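Local coordinates for tail spike protein gp49 (Pseudomonas phage LKA1, PDB 4RU4) that serves as the tailspike of a Pseudomonas phage and probably cleaves the O-specific polysaccharide of its host as a lyase during virus entry, at residues B[368-377]-B[400-411]; B[439-450]-B[468-479]. All coordinates share one frame; numbering follows the deposited sequence.

Contact 1 (B[368-377]-B[400-411]). With CA (calcium ion), chain C.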
loop_
_atom_site.group_PDB
_atom_site.type_symbol
_atom_site.label_atom_id
_atom_site.label_comp_id
_atom_site.label_asym_id
_atom_site.label_seq_id
_atom_site.Cartn_x
_atom_site.Cartn_y
_atom_site.Cartn_z
ATOM N N GLY B 368 26.140 -0.563 9.776
ATOM C CA GLY B 368 26.675 -1.902 9.709
ATOM C C GLY B 368 26.469 -2.597 8.375
ATOM O O GLY B 368 27.088 -3.621 8.130
ATOM N N GLY B 369 25.599 -2.069 7.520
ATOM C CA GLY B 369 25.395 -2.672 6.209
ATOM C C GLY B 369 24.120 -3.493 6.112
ATOM O O GLY B 369 23.679 -3.851 5.012
ATOM N N TRP B 370 23.534 -3.822 7.252
ATOM C CA TRP B 370 22.256 -4.531 7.277
ATOM C C TRP B 370 21.129 -3.528 7.001
ATOM O O TRP B 370 21.351 -2.313 7.030
ATOM C CB TRP B 370 22.036 -5.221 8.632
ATOM C CG TRP B 370 22.312 -4.324 9.833
ATOM C CD1 TRP B 370 23.479 -4.257 10.564
ATOM C CD2 TRP B 370 21.408 -3.384 10.433
ATOM N NE1 TRP B 370 23.348 -3.327 11.584
ATOM C CE2 TRP B 370 22.094 -2.777 11.524
ATOM C CE3 TRP B 370 20.092 -2.989 10.153
ATOM C CZ2 TRP B 370 21.501 -1.808 12.343
ATOM C CZ3 TRP B 370 19.498 -2.013 10.963
ATOM C CH2 TRP B 370 20.206 -1.439 12.048
ATOM N N ILE B 371 19.933 -4.036 6.693
ATOM C CA ILE B 371 18.795 -3.172 6.381
ATOM C C ILE B 371 17.652 -3.362 7.371
ATOM O O ILE B 371 17.022 -2.393 7.809
ATOM C CB ILE B 371 18.276 -3.431 4.942
ATOM C CG1 ILE B 371 19.395 -3.198 3.924
ATOM C CG2 ILE B 371 17.060 -2.531 4.611
ATOM C CD1 ILE B 371 19.008 -3.597 2.502
ATOM N N VAL B 372 17.383 -4.619 7.731
ATOM C CA VAL B 372 16.371 -4.898 8.728
ATOM C C VAL B 372 17.036 -5.718 9.813
ATOM O O VAL B 372 17.635 -6.736 9.510
ATOM C CB VAL B 372 15.186 -5.712 8.147
ATOM C CG1 VAL B 372 14.234 -6.092 9.294
ATOM C CG2 VAL B 372 14.469 -4.878 7.050
ATOM N N ILE B 373 16.973 -5.253 11.056
ATOM C CA ILE B 373 17.590 -5.958 12.190
ATOM C C ILE B 373 16.520 -6.363 13.222
ATOM O O ILE B 373 15.482 -5.709 13.348
ATOM C CB ILE B 373 18.732 -5.108 12.840
ATOM C CG1 ILE B 373 19.569 -5.955 13.805
ATOM C CG2 ILE B 373 18.160 -3.860 13.548
ATOM C CD1 ILE B 373 20.950 -5.394 14.093
ATOM N N SER B 374 16.746 -7.439 13.969
ATOM C CA SER B 374 15.741 -7.849 14.941
ATOM C C SER B 374 16.256 -7.704 16.376
ATOM O O SER B 374 17.443 -7.650 16.606
ATOM C CB SER B 374 15.347 -9.307 14.696
ATOM O OG SER B 374 14.976 -9.517 13.341
ATOM N N ALA B 375 15.335 -7.663 17.335
ATOM C CA ALA B 375 15.666 -7.742 18.760
ATOM C C ALA B 375 14.394 -8.113 19.488
ATOM O O ALA B 375 13.308 -7.815 18.985
ATOM C CB ALA B 375 16.177 -6.396 19.282
ATOM N N GLU B 376 14.515 -8.736 20.652
ATOM C CA GLU B 376 13.386 -8.828 21.573
ATOM C C GLU B 376 12.175 -9.453 20.890
ATOM O O GLU B 376 11.035 -8.949 20.993
ATOM C CB GLU B 376 13.056 -7.432 22.166
ATOM C CG GLU B 376 14.269 -6.760 22.838
ATOM C CD GLU B 376 13.942 -5.466 23.619
ATOM O OE1 GLU B 376 12.922 -4.797 23.315
ATOM O OE2 GLU B 376 14.742 -5.090 24.514
ATOM N N ILE B 377 12.431 -10.551 20.173
ATOM C CA ILE B 377 11.381 -11.269 19.455
ATOM C C ILE B 377 10.598 -12.143 20.441
ATOM O O ILE B 377 11.119 -13.136 20.960
ATOM C CB ILE B 377 11.964 -12.128 18.290
ATOM C CG1 ILE B 377 12.592 -11.205 17.222
ATOM C CG2 ILE B 377 10.889 -13.022 17.680
ATOM C CD1 ILE B 377 11.578 -10.283 16.498
ATOM N N ARG B 400 26.224 -10.340 10.706
ATOM C CA ARG B 400 24.801 -10.072 10.572
ATOM C C ARG B 400 24.336 -10.268 9.130
ATOM O O ARG B 400 25.115 -10.054 8.191
ATOM C CB ARG B 400 24.474 -8.650 11.080
ATOM C CG ARG B 400 24.571 -8.511 12.625
ATOM C CD ARG B 400 24.472 -7.060 13.152
ATOM N NE ARG B 400 25.602 -6.237 12.721
ATOM C CZ ARG B 400 25.871 -5.008 13.157
ATOM N NH1 ARG B 400 25.107 -4.417 14.058
ATOM N NH2 ARG B 400 26.918 -4.362 12.669
ATOM N N GLY B 401 23.076 -10.673 8.953
ATOM C CA GLY B 401 22.498 -10.791 7.610
ATOM C C GLY B 401 22.114 -9.410 7.107
ATOM O O GLY B 401 22.106 -8.456 7.897
ATOM N N VAL B 402 21.803 -9.282 5.818
ATOM C CA VAL B 402 21.227 -8.033 5.308
ATOM C C VAL B 402 19.873 -7.850 5.976
ATOM O O VAL B 402 19.488 -6.740 6.374
ATOM C CB VAL B 402 21.092 -8.058 3.762
ATOM C CG1 VAL B 402 20.295 -6.822 3.247
ATOM C CG2 VAL B 402 22.494 -8.174 3.114
ATOM N N ILE B 403 19.180 -8.972 6.136
ATOM C CA ILE B 403 18.037 -9.071 7.019
ATOM C C ILE B 403 18.487 -9.963 8.164
ATOM O O ILE B 403 18.886 -11.122 7.946
ATOM C CB ILE B 403 16.842 -9.712 6.314
ATOM C CG1 ILE B 403 16.454 -8.865 5.099
ATOM C CG2 ILE B 403 15.652 -9.888 7.311
ATOM C CD1 ILE B 403 15.575 -9.604 4.121
ATOM N N ASP B 404 18.484 -9.425 9.382
ATOM C CA ASP B 404 19.153 -10.115 10.471
ATOM C C ASP B 404 18.221 -10.489 11.612
ATOM O O ASP B 404 17.454 -9.638 12.088
ATOM C CB ASP B 404 20.300 -9.247 11.021
ATOM C CG ASP B 404 21.186 -10.019 12.006
ATOM O OD1 ASP B 404 21.876 -10.954 11.553
ATOM O OD2 ASP B 404 21.181 -9.709 13.223
ATOM N N VAL B 405 18.302 -11.746 12.067
ATOM C CA VAL B 405 17.540 -12.195 13.234
ATOM C C VAL B 405 18.500 -12.811 14.263
ATOM O O VAL B 405 18.660 -14.036 14.344
ATOM C CB VAL B 405 16.415 -13.210 12.856
ATOM C CG1 VAL B 405 15.501 -13.427 14.047
ATOM C CG2 VAL B 405 15.630 -12.703 11.638
ATOM N N GLY B 406 19.163 -11.953 15.042
ATOM C CA GLY B 406 20.089 -12.429 16.059
ATOM C C GLY B 406 21.436 -12.941 15.570
ATOM O O GLY B 406 22.068 -13.745 16.248
ATOM N N GLY B 407 21.891 -12.446 14.422
ATOM C CA GLY B 407 23.170 -12.859 13.875
ATOM C C GLY B 407 24.310 -12.673 14.864
ATOM O O GLY B 407 25.145 -13.556 15.028
ATOM N N ASN B 408 24.333 -11.525 15.531
ATOM C CA ASN B 408 25.377 -11.237 16.486
ATOM C C ASN B 408 24.783 -10.639 17.761
ATOM O O ASN B 408 25.445 -9.877 18.443
ATOM C CB ASN B 408 26.409 -10.277 15.868
ATOM C CG ASN B 408 27.760 -10.305 16.588
ATOM O OD1 ASN B 408 28.200 -11.335 17.076
ATOM N ND2 ASN B 408 28.417 -9.155 16.652
ATOM N N SER B 409 23.542 -10.999 18.089
ATOM C CA SER B 409 22.906 -10.503 19.306
ATOM C C SER B 409 21.931 -11.534 19.841
ATOM O O SER B 409 21.599 -12.487 19.133
ATOM C CB SER B 409 22.172 -9.182 19.016
ATOM O OG SER B 409 21.308 -9.321 17.884
ATOM N N ALA B 410 21.468 -11.345 21.076
ATOM C CA ALA B 410 20.580 -12.342 21.713
ATOM C C ALA B 410 19.096 -12.011 21.520
ATOM O O ALA B 410 18.493 -11.269 22.313
ATOM C CB ALA B 410 20.913 -12.488 23.199
ATOM N N VAL B 411 18.523 -12.561 20.453
ATOM C CA VAL B 411 17.222 -12.161 19.937
ATOM C C VAL B 411 16.200 -13.281 20.042
ATOM O O VAL B 411 15.017 -13.048 20.334
ATOM C CB VAL B 411 17.382 -11.760 18.437
ATOM C CG1 VAL B 411 16.015 -11.505 17.765
ATOM C CG2 VAL B 411 18.287 -10.540 18.317
HETATM CA CA CA C . 29.624 -3.692 7.384
HETATM O O HOH W 1 19.025 -9.153 14.766
HETATM O O HOH W 2 19.588 -7.221 18.115
HETATM O O HOH W 3 17.170 -8.795 21.773
HETATM O O HOH W 4 29.914 -5.370 9.189
HETATM O O HOH W 5 30.392 -1.532 8.482
HETATM O O HOH W 6 29.349 -2.259 5.398
HETATM O O HOH W 7 31.850 -4.132 6.675
#
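Two neighbouring rungs of a parallel beta-helix meet where V372 pairs with I403, and the turn before the first strand reaches a calcium site. The strands run the same way, 9° apart, and D404 N donates to V372 O over 2.8 Å. One step earlier the carbonyl of V402 takes two donors in its plane: I371 N at 2.8 Å and V372 N at 3.3 Å, a forked grip on the bend entering the strand. V372 and I403 point to the same face, the interior in pectin lyase-like helices, where I403 touches I424; beta-branched carbons suit extended backbone and apolar interior alike. I373 and D404 lie alongside each other on the other face. With CG anti to its backbone N (chi1 -170°), D404 turns its carboxylate to backbone N-H groups before and after its strand: OD1 accepts from G401 N at 2.9 Å, and OD2 from G407 N at 3.1 Å in an Asx motif. S374 OG donates to D404 O over 2.8 Å, and a water joins D404 OD2 to S374 N and G406 N. In one of two modelled R400 conformers W370 NE1 sits above a face of the guanidinium, planes 59° apart; NE1 and R400 NH1 are both donors, so no hydrogen bond joins this tentative pair. I373 CD1 lies over a face of the indole. Farther along, I377 CG1 presses tightly on V411 CG1 at 3.5 Å. At the opposite end G368 O binds calcium at 2.6 Å with D394 O and four waters; G369 has a positive phi, which suits glycine.

Contact 2 (B[439-450]-B[468-479])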
loop_
_atom_site.group_PDB
_atom_site.type_symbol
_atom_site.label_atom_id
_atom_site.label_comp_id
_atom_site.label_asym_id
_atom_site.label_seq_id
_atom_site.Cartn_x
_atom_site.Cartn_y
_atom_site.Cartn_z
ATOM N N TYR B 439 25.489 -13.315 3.473
ATOM C CA TYR B 439 24.203 -13.999 3.408
ATOM C C TYR B 439 23.061 -12.976 3.475
ATOM O O TYR B 439 23.167 -11.940 4.138
ATOM C CB TYR B 439 24.051 -15.043 4.535
ATOM C CG TYR B 439 24.827 -14.683 5.793
ATOM C CD1 TYR B 439 24.281 -13.849 6.756
ATOM C CD2 TYR B 439 26.114 -15.181 6.002
ATOM C CE1 TYR B 439 25.005 -13.494 7.898
ATOM C CE2 TYR B 439 26.841 -14.843 7.148
ATOM C CZ TYR B 439 26.276 -14.003 8.083
ATOM O OH TYR B 439 26.995 -13.673 9.201
ATOM N N LEU B 440 21.980 -13.243 2.764
ATOM C CA LEU B 440 20.887 -12.260 2.731
ATOM C C LEU B 440 20.145 -12.232 4.054
ATOM O O LEU B 440 19.789 -11.166 4.560
ATOM C CB LEU B 440 19.937 -12.540 1.580
ATOM C CG LEU B 440 20.640 -12.487 0.218
ATOM C CD1 LEU B 440 19.630 -12.738 -0.871
ATOM C CD2 LEU B 440 21.290 -11.103 0.036
ATOM N N LEU B 441 19.904 -13.407 4.616
ATOM C CA LEU B 441 19.209 -13.466 5.906
ATOM C C LEU B 441 19.953 -14.413 6.836
ATOM O O LEU B 441 20.372 -15.502 6.439
ATOM C CB LEU B 441 17.744 -13.924 5.748
ATOM C CG LEU B 441 16.904 -14.028 7.028
ATOM C CD1 LEU B 441 15.431 -13.705 6.732
ATOM C CD2 LEU B 441 17.026 -15.385 7.720
ATOM N N ARG B 442 20.109 -13.993 8.083
ATOM C CA ARG B 442 20.670 -14.873 9.102
ATOM C C ARG B 442 19.670 -14.938 10.241
ATOM O O ARG B 442 19.114 -13.906 10.634
ATOM C CB ARG B 442 22.000 -14.316 9.642
ATOM C CG ARG B 442 22.688 -15.309 10.641
ATOM C CD ARG B 442 24.093 -14.922 10.996
ATOM N NE ARG B 442 24.730 -15.971 11.804
ATOM C CZ ARG B 442 25.939 -15.874 12.349
ATOM N NH1 ARG B 442 26.649 -14.766 12.203
ATOM N NH2 ARG B 442 26.438 -16.898 13.051
ATOM N N ALA B 443 19.441 -16.146 10.755
ATOM C CA ALA B 443 18.742 -16.358 12.016
ATOM C C ALA B 443 19.612 -17.284 12.847
ATOM O O ALA B 443 20.117 -18.292 12.342
ATOM C CB ALA B 443 17.356 -16.985 11.771
ATOM N N ARG B 444 19.807 -16.938 14.112
ATOM C CA ARG B 444 20.678 -17.711 14.998
ATOM C C ARG B 444 19.974 -17.843 16.354
ATOM O O ARG B 444 19.586 -16.839 16.973
ATOM C CB ARG B 444 22.045 -17.034 15.169
ATOM C CG ARG B 444 23.016 -17.813 16.104
ATOM C CD ARG B 444 24.381 -17.110 16.226
ATOM N NE ARG B 444 24.163 -15.798 16.809
ATOM C CZ ARG B 444 24.113 -15.552 18.111
ATOM N NH1 ARG B 444 24.353 -16.524 18.992
ATOM N NH2 ARG B 444 23.871 -14.316 18.528
ATOM N N LEU B 445 19.793 -19.082 16.791
ATOM C CA LEU B 445 19.161 -19.384 18.075
ATOM C C LEU B 445 20.138 -19.127 19.212
ATOM O O LEU B 445 21.289 -19.616 19.187
ATOM C CB LEU B 445 18.730 -20.862 18.121
ATOM C CG LEU B 445 17.336 -21.299 17.634
ATOM C CD1 LEU B 445 16.724 -20.351 16.560
ATOM C CD2 LEU B 445 17.272 -22.782 17.277
ATOM N N GLU B 446 19.663 -18.406 20.223
ATOM C CA GLU B 446 20.438 -18.231 21.449
ATOM C C GLU B 446 19.555 -18.531 22.656
ATOM O O GLU B 446 19.459 -17.733 23.602
ATOM C CB GLU B 446 21.075 -16.839 21.536
ATOM C CG GLU B 446 22.336 -16.877 22.445
ATOM C CD GLU B 446 23.077 -15.556 22.521
ATOM O OE1 GLU B 446 23.514 -15.201 23.645
ATOM O OE2 GLU B 446 23.239 -14.885 21.474
ATOM N N GLY B 447 18.887 -19.678 22.608
ATOM C CA GLY B 447 18.204 -20.163 23.787
ATOM C C GLY B 447 16.751 -20.514 23.579
ATOM O O GLY B 447 16.180 -21.210 24.398
ATOM N N SER B 448 16.133 -19.990 22.527
ATOM C CA SER B 448 14.740 -20.307 22.240
ATOM C C SER B 448 14.570 -21.784 21.906
ATOM O O SER B 448 15.514 -22.435 21.450
ATOM C CB SER B 448 14.218 -19.452 21.075
ATOM O OG SER B 448 14.986 -19.677 19.886
ATOM N N THR B 449 13.366 -22.307 22.138
ATOM C CA THR B 449 13.070 -23.687 21.795
ATOM C C THR B 449 11.859 -23.810 20.870
ATOM O O THR B 449 11.433 -24.915 20.540
ATOM C CB THR B 449 12.849 -24.534 23.048
ATOM O OG1 THR B 449 11.777 -23.962 23.824
ATOM C CG2 THR B 449 14.148 -24.596 23.872
ATOM N N VAL B 450 11.345 -22.678 20.401
ATOM C CA VAL B 450 10.147 -22.678 19.555
ATOM C C VAL B 450 10.430 -22.904 18.056
ATOM O O VAL B 450 11.557 -22.723 17.591
ATOM C CB VAL B 450 9.377 -21.337 19.718
ATOM C CG1 VAL B 450 8.909 -21.140 21.172
ATOM C CG2 VAL B 450 10.243 -20.166 19.248
ATOM N N LYS B 468 25.306 -16.715 0.310
ATOM C CA LYS B 468 24.159 -17.582 0.643
ATOM C C LYS B 468 22.882 -16.777 0.698
ATOM O O LYS B 468 22.935 -15.572 0.955
ATOM C CB LYS B 468 24.327 -18.224 2.032
ATOM C CG LYS B 468 25.753 -18.599 2.396
ATOM C CD LYS B 468 25.811 -19.408 3.688
ATOM C CE LYS B 468 27.268 -19.734 4.065
ATOM N NZ LYS B 468 27.375 -20.435 5.379
ATOM N N VAL B 469 21.741 -17.453 0.508
ATOM C CA VAL B 469 20.448 -16.815 0.751
ATOM C C VAL B 469 20.206 -16.852 2.257
ATOM O O VAL B 469 20.140 -15.802 2.888
ATOM C CB VAL B 469 19.284 -17.485 -0.036
ATOM C CG1 VAL B 469 17.942 -16.773 0.228
ATOM C CG2 VAL B 469 19.592 -17.503 -1.538
ATOM N N LEU B 470 20.122 -18.057 2.837
ATOM C CA LEU B 470 19.869 -18.192 4.272
ATOM C C LEU B 470 21.067 -18.762 5.009
ATOM O O LEU B 470 21.768 -19.655 4.497
ATOM C CB LEU B 470 18.671 -19.110 4.538
ATOM C CG LEU B 470 17.380 -18.792 3.787
ATOM C CD1 LEU B 470 16.305 -19.776 4.214
ATOM C CD2 LEU B 470 16.937 -17.327 4.018
ATOM N N GLN B 471 21.264 -18.264 6.229
ATOM C CA GLN B 471 22.277 -18.760 7.145
ATOM C C GLN B 471 21.530 -18.993 8.464
ATOM O O GLN B 471 21.116 -18.037 9.126
ATOM C CB GLN B 471 23.375 -17.716 7.313
ATOM C CG GLN B 471 24.335 -18.005 8.446
ATOM C CD GLN B 471 25.378 -19.022 8.053
ATOM O OE1 GLN B 471 25.831 -19.053 6.906
ATOM N NE2 GLN B 471 25.747 -19.878 8.994
ATOM N N LEU B 472 21.298 -20.260 8.802
ATOM C CA LEU B 472 20.447 -20.623 9.948
ATOM C C LEU B 472 21.270 -21.392 10.980
ATOM O O LEU B 472 21.647 -22.546 10.747
ATOM C CB LEU B 472 19.234 -21.458 9.488
ATOM C CG LEU B 472 18.424 -20.808 8.339
ATOM C CD1 LEU B 472 17.353 -21.740 7.790
ATOM C CD2 LEU B 472 17.793 -19.461 8.765
ATOM N N ASP B 473 21.522 -20.759 12.121
ATOM C CA ASP B 473 22.513 -21.250 13.076
ATOM C C ASP B 473 21.890 -21.492 14.426
ATOM O O ASP B 473 20.830 -20.937 14.755
ATOM C CB ASP B 473 23.589 -20.189 13.307
ATOM C CG ASP B 473 24.454 -19.997 12.118
ATOM O OD1 ASP B 473 24.868 -21.019 11.538
ATOM O OD2 ASP B 473 24.699 -18.837 11.750
ATOM N N ILE B 474 22.579 -22.302 15.223
ATOM C CA ILE B 474 22.172 -22.539 16.593
ATOM C C ILE B 474 23.371 -22.428 17.537
ATOM O O ILE B 474 24.297 -23.236 17.482
ATOM C CB ILE B 474 21.531 -23.917 16.746
ATOM C CG1 ILE B 474 20.350 -24.046 15.759
ATOM C CG2 ILE B 474 21.117 -24.122 18.222
ATOM C CD1 ILE B 474 19.633 -25.377 15.794
ATOM N N THR B 475 23.347 -21.419 18.391
ATOM C CA THR B 475 24.340 -21.297 19.445
ATOM C C THR B 475 23.837 -22.035 20.691
ATOM O O THR B 475 24.574 -22.800 21.303
ATOM C CB THR B 475 24.633 -19.819 19.745
ATOM O OG1 THR B 475 25.260 -19.232 18.603
ATOM C CG2 THR B 475 25.554 -19.652 20.964
ATOM N N SER B 476 22.581 -21.814 21.059
ATOM C CA SER B 476 21.955 -22.585 22.133
ATOM C C SER B 476 20.456 -22.660 21.865
ATOM O O SER B 476 19.928 -21.887 21.058
ATOM C CB SER B 476 22.243 -21.970 23.512
ATOM O OG SER B 476 21.631 -20.690 23.623
ATOM N N GLY B 477 19.776 -23.590 22.526
ATOM C CA GLY B 477 18.366 -23.804 22.282
ATOM C C GLY B 477 18.197 -24.788 21.131
ATOM O O GLY B 477 19.141 -25.486 20.765
ATOM N N SER B 478 17.006 -24.837 20.547
ATOM C CA SER B 478 16.714 -25.839 19.504
ATOM C C SER B 478 15.457 -25.432 18.788
ATOM O O SER B 478 14.726 -24.590 19.273
ATOM C CB SER B 478 16.476 -27.215 20.145
ATOM O OG SER B 478 15.455 -27.096 21.122
ATOM N N THR B 479 15.184 -26.031 17.626
ATOM C CA THR B 479 13.977 -25.686 16.915
ATOM C C THR B 479 13.482 -26.848 16.044
ATOM O O THR B 479 14.279 -27.602 15.498
ATOM C CB THR B 479 14.161 -24.396 16.045
ATOM O OG1 THR B 479 12.887 -23.960 15.575
ATOM C CG2 THR B 479 15.102 -24.632 14.854
HETATM O O HOH W 8 13.950 -21.848 18.768
HETATM O O HOH W 9 12.752 -27.317 20.558
#
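L441 packs alongside L470, A443 against L472 and L445 beside I474, filling the apolar face of two parallel strands. CD2 of L445 meets I474 CG1 at 3.7 Å and continues onto T479, while the small A443 lets the L472 methyl lie against its CB. The other face is polar and partly exposed, yet firmly organised. R442, its chain extended from CG to NE, carries its guanidinium across to D473 and grips it side-on: NE and NH2 both reach OD2, each at 2.9 Å, in a salt bridge tilted from the guanidinium plane. The amide of Q471 lies nearly in plane with its partners, NE2 giving to both carboxylate oxygens on their syn lone pairs, and OE1 accepts from K468 NZ at 2.6 Å; bonds at both ends fix the rotation of this amide. CB of Q471 rests over one face of the Y439 ring, 4.0 Å from the centroid, as a CH-pi contact. R444 gives NH1 to T475 OG1 at 2.9 Å and binds E446 end-on. Beyond L445 a beta bulge shifts the register, and L445 O accepts from both T475 N and S476 N. There the pairing loosens into turns whose T449 and S478 are exposed; G447, with its positive phi, takes the bend and water links S448, V450 and S478. Apolar residues inward, a charged network outward and turns at the corner mark adjacent coils of a pectin lyase-like parallel beta-helix.

Both contacts belong to one parallel sheet of the beta-helix and follow in series: strands 403-405 and 439-446 are neighbours, probably joined by V405 N to R442 O (2.7 Å) and I403 N to L440 O (2.8 Å). Contact 1 is the more buried; its polar groups are met largely by backbone, by an aspartate whose carboxylate is gripped by backbone N-H groups and by ordered waters, and its first turn supplies a calcium ligand. Contact 2 lies nearer the C-terminal end of the stack, partly exposed, with more continuous pairing and ion pairs on the outer face. R444 bridges the two, its NE donating to G407 O, while L441 and A443 carry the apolar filling across from I403 and V405.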